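Long-range contact in phosphoenolpyruvate-protein phosphotransferase (Acinetobacter sp., PDB 3CI6), which probably transfers the phosphoryl group of phosphoenolpyruvate to a protein histidine, and is represented here by its GAF domain: residues Val33-Ile47 and Arg56-Glu68. Residues are numbered along the deposited sequence; the frame is centred on the assembly and turned at random.
With P4G (1-ethoxy-2-(2-ethoxyethoxy)ethane), chain F.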
loop_
_atom_site.group_PDB
_atom_site.type_symbol
_atom_site.label_atom_id
_atom_site.label_comp_id
_atom_site.label_asym_id
_atom_site.label_seq_id
_atom_site.Cartn_x
_atom_site.Cartn_y
_atom_site.Cartn_z
ATOM N N VAL B 33 6.705 -11.763 0.002
ATOM C CA VAL B 33 7.743 -12.353 0.904
ATOM C C VAL B 33 9.053 -12.590 0.171
ATOM O O VAL B 33 10.148 -12.393 0.717
ATOM C CB VAL B 33 7.276 -13.610 1.679
ATOM C CG1 VAL B 33 6.097 -13.248 2.566
ATOM C CG2 VAL B 33 7.007 -14.771 0.764
ATOM N N ASN B 34 8.992 -13.035 -1.073
ATOM C CA ASN B 34 10.213 -13.340 -1.820
ATOM C C ASN B 34 10.931 -12.061 -2.214
ATOM O O ASN B 34 12.150 -11.975 -2.114
ATOM C CB ASN B 34 9.864 -14.203 -3.014
ATOM C CG ASN B 34 9.673 -15.642 -2.606
ATOM O OD1 ASN B 34 10.663 -16.358 -2.365
ATOM N ND2 ASN B 34 8.427 -16.060 -2.427
ATOM N N GLN B 35 10.170 -11.067 -2.665
ATOM C CA GLN B 35 10.787 -9.804 -3.027
ATOM C C GLN B 35 11.344 -9.006 -1.859
ATOM O O GLN B 35 12.425 -8.430 -1.994
ATOM C CB GLN B 35 9.870 -8.936 -3.885
ATOM C CG GLN B 35 9.466 -9.564 -5.187
ATOM C CD GLN B 35 10.565 -9.719 -6.181
ATOM O OE1 GLN B 35 11.752 -9.525 -5.868
ATOM N NE2 GLN B 35 10.198 -10.020 -7.414
ATOM N N VAL B 36 10.669 -9.052 -0.719
ATOM C CA VAL B 36 11.202 -8.445 0.511
ATOM C C VAL B 36 12.513 -9.152 0.885
ATOM O O VAL B 36 13.538 -8.507 1.164
ATOM C CB VAL B 36 10.221 -8.484 1.673
ATOM C CG1 VAL B 36 10.933 -8.163 3.010
ATOM C CG2 VAL B 36 9.066 -7.457 1.403
ATOM N N ALA B 37 12.545 -10.478 0.859
ATOM C CA ALA B 37 13.755 -11.197 1.258
ATOM C C ALA B 37 14.935 -10.839 0.365
ATOM O O ALA B 37 16.083 -10.683 0.841
ATOM C CB ALA B 37 13.517 -12.689 1.215
ATOM N N ASP B 38 14.673 -10.692 -0.935
ATOM C CA ASP B 38 15.734 -10.337 -1.880
ATOM C C ASP B 38 16.176 -8.875 -1.707
ATOM O O ASP B 38 17.367 -8.565 -1.761
ATOM C CB ASP B 38 15.266 -10.580 -3.306
ATOM C CG ASP B 38 16.375 -10.417 -4.346
ATOM O OD1 ASP B 38 17.479 -10.944 -4.159
ATOM O OD2 ASP B 38 16.119 -9.736 -5.356
ATOM N N ALA B 39 15.237 -7.973 -1.489
ATOM C CA ALA B 39 15.561 -6.552 -1.400
ATOM C C ALA B 39 16.341 -6.218 -0.151
ATOM O O ALA B 39 17.169 -5.307 -0.155
ATOM C CB ALA B 39 14.283 -5.722 -1.442
HETATM N N MSE B 40 16.062 -6.938 0.932
HETATM C CA MSE B 40 16.745 -6.737 2.201
HETATM C C MSE B 40 17.918 -7.699 2.446
HETATM O O MSE B 40 18.741 -7.451 3.327
HETATM C CB MSE B 40 15.766 -6.953 3.373
HETATM C CG MSE B 40 14.569 -6.075 3.361
HETATM SE SE MSE B 40 13.466 -6.198 4.977
HETATM C CE MSE B 40 14.802 -5.584 6.263
ATOM N N LYS B 41 17.983 -8.806 1.701
ATOM C CA LYS B 41 18.952 -9.867 1.937
ATOM C C LYS B 41 18.853 -10.395 3.379
ATOM O O LYS B 41 19.798 -10.329 4.170
ATOM C CB LYS B 41 20.379 -9.463 1.569
ATOM C CG LYS B 41 20.524 -9.064 0.094
ATOM C CD LYS B 41 20.043 -10.161 -0.844
ATOM C CE LYS B 41 20.601 -10.010 -2.251
ATOM N NZ LYS B 41 19.774 -9.107 -3.091
ATOM N N VAL B 42 17.675 -10.915 3.685
ATOM C CA VAL B 42 17.389 -11.498 4.992
ATOM C C VAL B 42 17.111 -12.986 4.847
ATOM O O VAL B 42 16.758 -13.466 3.784
ATOM C CB VAL B 42 16.249 -10.763 5.714
ATOM C CG1 VAL B 42 16.699 -9.317 6.051
ATOM C CG2 VAL B 42 14.979 -10.750 4.885
ATOM N N ASP B 43 17.303 -13.706 5.935
ATOM C CA ASP B 43 17.166 -15.159 5.914
ATOM C C ASP B 43 15.729 -15.600 5.709
ATOM O O ASP B 43 15.479 -16.558 4.977
ATOM C CB ASP B 43 17.679 -15.768 7.219
ATOM C CG ASP B 43 19.162 -15.611 7.389
ATOM O OD1 ASP B 43 19.895 -15.711 6.369
ATOM O OD2 ASP B 43 19.615 -15.419 8.560
ATOM N N VAL B 44 14.798 -14.927 6.387
ATOM C CA VAL B 44 13.410 -15.300 6.362
ATOM C C VAL B 44 12.480 -14.115 6.270
ATOM O O VAL B 44 12.670 -13.131 6.979
ATOM C CB VAL B 44 13.017 -16.112 7.630
ATOM C CG1 VAL B 44 11.510 -16.406 7.675
ATOM C CG2 VAL B 44 13.869 -17.375 7.744
ATOM N N CYS B 45 11.488 -14.192 5.387
ATOM C CA CYS B 45 10.367 -13.265 5.411
ATOM C C CYS B 45 9.090 -14.074 5.278
ATOM O O CYS B 45 8.953 -14.841 4.337
ATOM C CB CYS B 45 10.481 -12.284 4.286
ATOM S SG CYS B 45 9.068 -11.094 4.255
ATOM N N SER B 46 8.191 -13.898 6.227
ATOM C CA SER B 46 6.938 -14.635 6.250
ATOM C C SER B 46 5.783 -13.711 6.512
ATOM O O SER B 46 5.938 -12.673 7.145
ATOM C CB SER B 46 6.954 -15.664 7.364
ATOM O OG SER B 46 8.085 -16.502 7.337
ATOM N N ILE B 47 4.594 -14.149 6.107
ATOM C CA ILE B 47 3.394 -13.391 6.410
ATOM C C ILE B 47 2.355 -14.310 7.023
ATOM O O ILE B 47 2.111 -15.435 6.553
ATOM C CB ILE B 47 2.842 -12.651 5.183
ATOM C CG1 ILE B 47 1.659 -11.760 5.562
ATOM C CG2 ILE B 47 2.499 -13.625 4.072
ATOM C CD1 ILE B 47 1.959 -10.772 6.566
ATOM N N ARG B 56 -7.065 -17.226 14.894
ATOM C CA ARG B 56 -5.667 -17.525 14.943
ATOM C C ARG B 56 -4.989 -16.776 13.803
ATOM O O ARG B 56 -5.641 -16.350 12.856
ATOM C CB ARG B 56 -5.433 -19.028 14.738
ATOM C CG ARG B 56 -5.869 -19.502 13.366
ATOM C CD ARG B 56 -5.667 -20.978 13.071
ATOM N NE ARG B 56 -6.067 -21.271 11.689
ATOM C CZ ARG B 56 -5.905 -22.460 11.107
ATOM N NH1 ARG B 56 -6.327 -22.667 9.856
ATOM N NH2 ARG B 56 -5.317 -23.443 11.779
ATOM N N TYR B 57 -3.676 -16.676 13.874
ATOM C CA TYR B 57 -2.863 -16.235 12.725
ATOM C C TYR B 57 -2.383 -17.466 11.988
ATOM O O TYR B 57 -1.868 -18.402 12.636
ATOM C CB TYR B 57 -1.667 -15.411 13.180
ATOM C CG TYR B 57 -2.012 -14.060 13.790
ATOM C CD1 TYR B 57 -2.363 -12.995 12.999
ATOM C CD2 TYR B 57 -1.920 -13.849 15.156
ATOM C CE1 TYR B 57 -2.676 -11.766 13.540
ATOM C CE2 TYR B 57 -2.214 -12.614 15.694
ATOM C CZ TYR B 57 -2.569 -11.577 14.879
ATOM O OH TYR B 57 -2.876 -10.341 15.402
ATOM N N LEU B 58 -2.506 -17.495 10.680
ATOM C CA LEU B 58 -2.052 -18.628 9.882
ATOM C C LEU B 58 -0.914 -18.206 8.976
ATOM O O LEU B 58 -1.002 -17.189 8.302
ATOM C CB LEU B 58 -3.197 -19.185 9.027
ATOM C CG LEU B 58 -2.942 -20.444 8.202
ATOM C CD1 LEU B 58 -2.624 -21.655 9.116
ATOM C CD2 LEU B 58 -4.141 -20.695 7.291
ATOM N N LEU B 59 0.156 -19.016 8.932
ATOM C CA LEU B 59 1.262 -18.749 8.027
ATOM C C LEU B 59 0.776 -18.949 6.603
ATOM O O LEU B 59 0.297 -20.038 6.265
ATOM C CB LEU B 59 2.403 -19.720 8.325
ATOM C CG LEU B 59 3.605 -19.606 7.417
ATOM C CD1 LEU B 59 4.310 -18.259 7.476
ATOM C CD2 LEU B 59 4.585 -20.735 7.777
HETATM N N MSE B 60 0.811 -17.897 5.800
HETATM C CA MSE B 60 0.299 -17.956 4.407
HETATM C C MSE B 60 1.303 -17.878 3.283
HETATM O O MSE B 60 1.001 -18.260 2.127
HETATM C CB MSE B 60 -0.755 -16.863 4.195
HETATM C CG MSE B 60 -1.898 -16.941 5.131
HETATM SE SE MSE B 60 -3.122 -18.267 4.544
HETATM C CE MSE B 60 -3.811 -17.400 2.901
ATOM N N ALA B 61 2.507 -17.425 3.617
ATOM C CA ALA B 61 3.592 -17.399 2.643
ATOM C C ALA B 61 4.908 -17.210 3.369
ATOM O O ALA B 61 4.940 -16.574 4.431
ATOM C CB ALA B 61 3.378 -16.292 1.643
ATOM N N SER B 62 5.979 -17.739 2.810
ATOM C CA SER B 62 7.299 -17.559 3.396
ATOM C C SER B 62 8.403 -17.773 2.397
ATOM O O SER B 62 8.355 -18.691 1.571
ATOM C CB SER B 62 7.535 -18.523 4.550
ATOM O OG SER B 62 8.780 -18.253 5.202
ATOM N N LYS B 63 9.417 -16.916 2.498
ATOM C CA LYS B 63 10.738 -17.208 1.925
ATOM C C LYS B 63 11.627 -17.587 3.104
ATOM O O LYS B 63 11.800 -16.766 3.992
ATOM C CB LYS B 63 11.303 -16.022 1.131
ATOM C CG LYS B 63 12.704 -16.252 0.524
ATOM C CD LYS B 63 13.820 -16.286 1.584
ATOM C CE LYS B 63 15.212 -15.948 1.022
ATOM N NZ LYS B 63 16.282 -16.063 2.089
ATOM N N GLY B 64 12.132 -18.819 3.134
ATOM C CA GLY B 64 13.090 -19.227 4.131
ATOM C C GLY B 64 12.609 -20.268 5.118
ATOM O O GLY B 64 13.413 -21.085 5.552
ATOM N N LEU B 65 11.306 -20.245 5.445
ATOM C CA LEU B 65 10.734 -21.351 6.221
ATOM C C LEU B 65 10.519 -22.535 5.306
ATOM O O LEU B 65 10.540 -22.408 4.078
ATOM C CB LEU B 65 9.444 -20.968 6.925
ATOM C CG LEU B 65 9.607 -19.865 7.979
ATOM C CD1 LEU B 65 8.234 -19.672 8.683
ATOM C CD2 LEU B 65 10.744 -20.119 8.959
ATOM N N ASN B 66 10.326 -23.717 5.869
ATOM C CA ASN B 66 10.025 -24.859 5.023
ATOM C C ASN B 66 8.674 -24.616 4.342
ATOM O O ASN B 66 7.719 -24.362 5.023
ATOM C CB ASN B 66 9.957 -26.125 5.887
ATOM C CG ASN B 66 10.010 -27.379 5.070
ATOM O OD1 ASN B 66 9.268 -27.502 4.105
ATOM N ND2 ASN B 66 10.873 -28.324 5.441
ATOM N N PRO B 67 8.573 -24.733 3.007
ATOM C CA PRO B 67 7.280 -24.558 2.336
ATOM C C PRO B 67 6.175 -25.465 2.851
ATOM O O PRO B 67 5.007 -25.117 2.744
ATOM C CB PRO B 67 7.600 -24.859 0.857
ATOM C CG PRO B 67 9.011 -24.811 0.729
ATOM C CD PRO B 67 9.673 -24.959 2.050
ATOM N N GLU B 68 6.516 -26.622 3.416
ATOM C CA GLU B 68 5.515 -27.503 4.075
ATOM C C GLU B 68 4.734 -26.783 5.140
ATOM O O GLU B 68 3.582 -27.182 5.449
ATOM C CB GLU B 68 6.221 -28.662 4.807
ATOM C CG GLU B 68 6.816 -29.633 3.921
ATOM C CD GLU B 68 7.583 -30.740 4.686
ATOM O OE1 GLU B 68 7.762 -30.730 5.965
ATOM O OE2 GLU B 68 8.009 -31.634 4.022
HETATM C C8 P4G F . -10.360 -15.556 2.679
HETATM C C7 P4G F . -9.216 -14.649 2.262
HETATM O O4 P4G F . -8.593 -14.130 3.423
HETATM C C6 P4G F . -8.006 -15.193 4.124
HETATM C C5 P4G F . -7.167 -14.898 5.336
HETATM O O3 P4G F . -6.822 -16.049 6.167
HETATM C C4 P4G F . -7.171 -17.287 5.623
HETATM C C3 P4G F . -6.739 -18.302 6.603
HETATM O O2 P4G F . -7.438 -19.497 6.296
HETATM C C2 P4G F . -6.990 -20.045 5.074
HETATM C C1 P4G F . -8.186 -20.825 4.537
HETATM O O HOH W 1 8.186 -18.679 -1.508
#
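L59 reaches S46 with its CD1 methyl in the antiparallel hairpin of the GAF-domain sheet, where strand 56-63 pairs with strand 44-51 and packs against helix 25-40. Just before it, L58 points away from strand 44-47 into a ligand pocket, L58 CD2 lying 3.6 Å from C3 of the bound 1-ethoxy-2-(2-ethoxyethoxy)ethane. The pairing is a worked example of a classic beta bulge: M60 and A61 both face I47, M60 N giving a nearly straight bond to I47 O (2.9 Å, 171° at the hydrogen) while A61 O accepts from I47 N. On the helix-facing side A61 CB touches both I47 CG2 (3.7 Å) and V33 CG2 (4.0 Å), joining sheet to helix.

S62 points to the other face. S62 OG, anti to the backbone N (chi1 -174°), is hydrogen-bonded to S46 OG at 2.8 Å and also accepts from L65 N, an ST motif that folds the chain beyond the strand back beside V44 and S46. A water accepts from N34 ND2, which also bonds D30 O, and donates to S62 O.

K63 exchanges two backbone bonds with C45, and its side chain runs beside the helix. N34 OD1 lies against K63 CG, and the A37 methyl packs on K63 CD at 3.6 Å. The amine grips two carbonyls of the loop that follows the helix: K63 NZ lies 3.1 Å from V42 O, in the carbonyl plane, and 3.0 Å from D43 O, well above that carbonyl's plane.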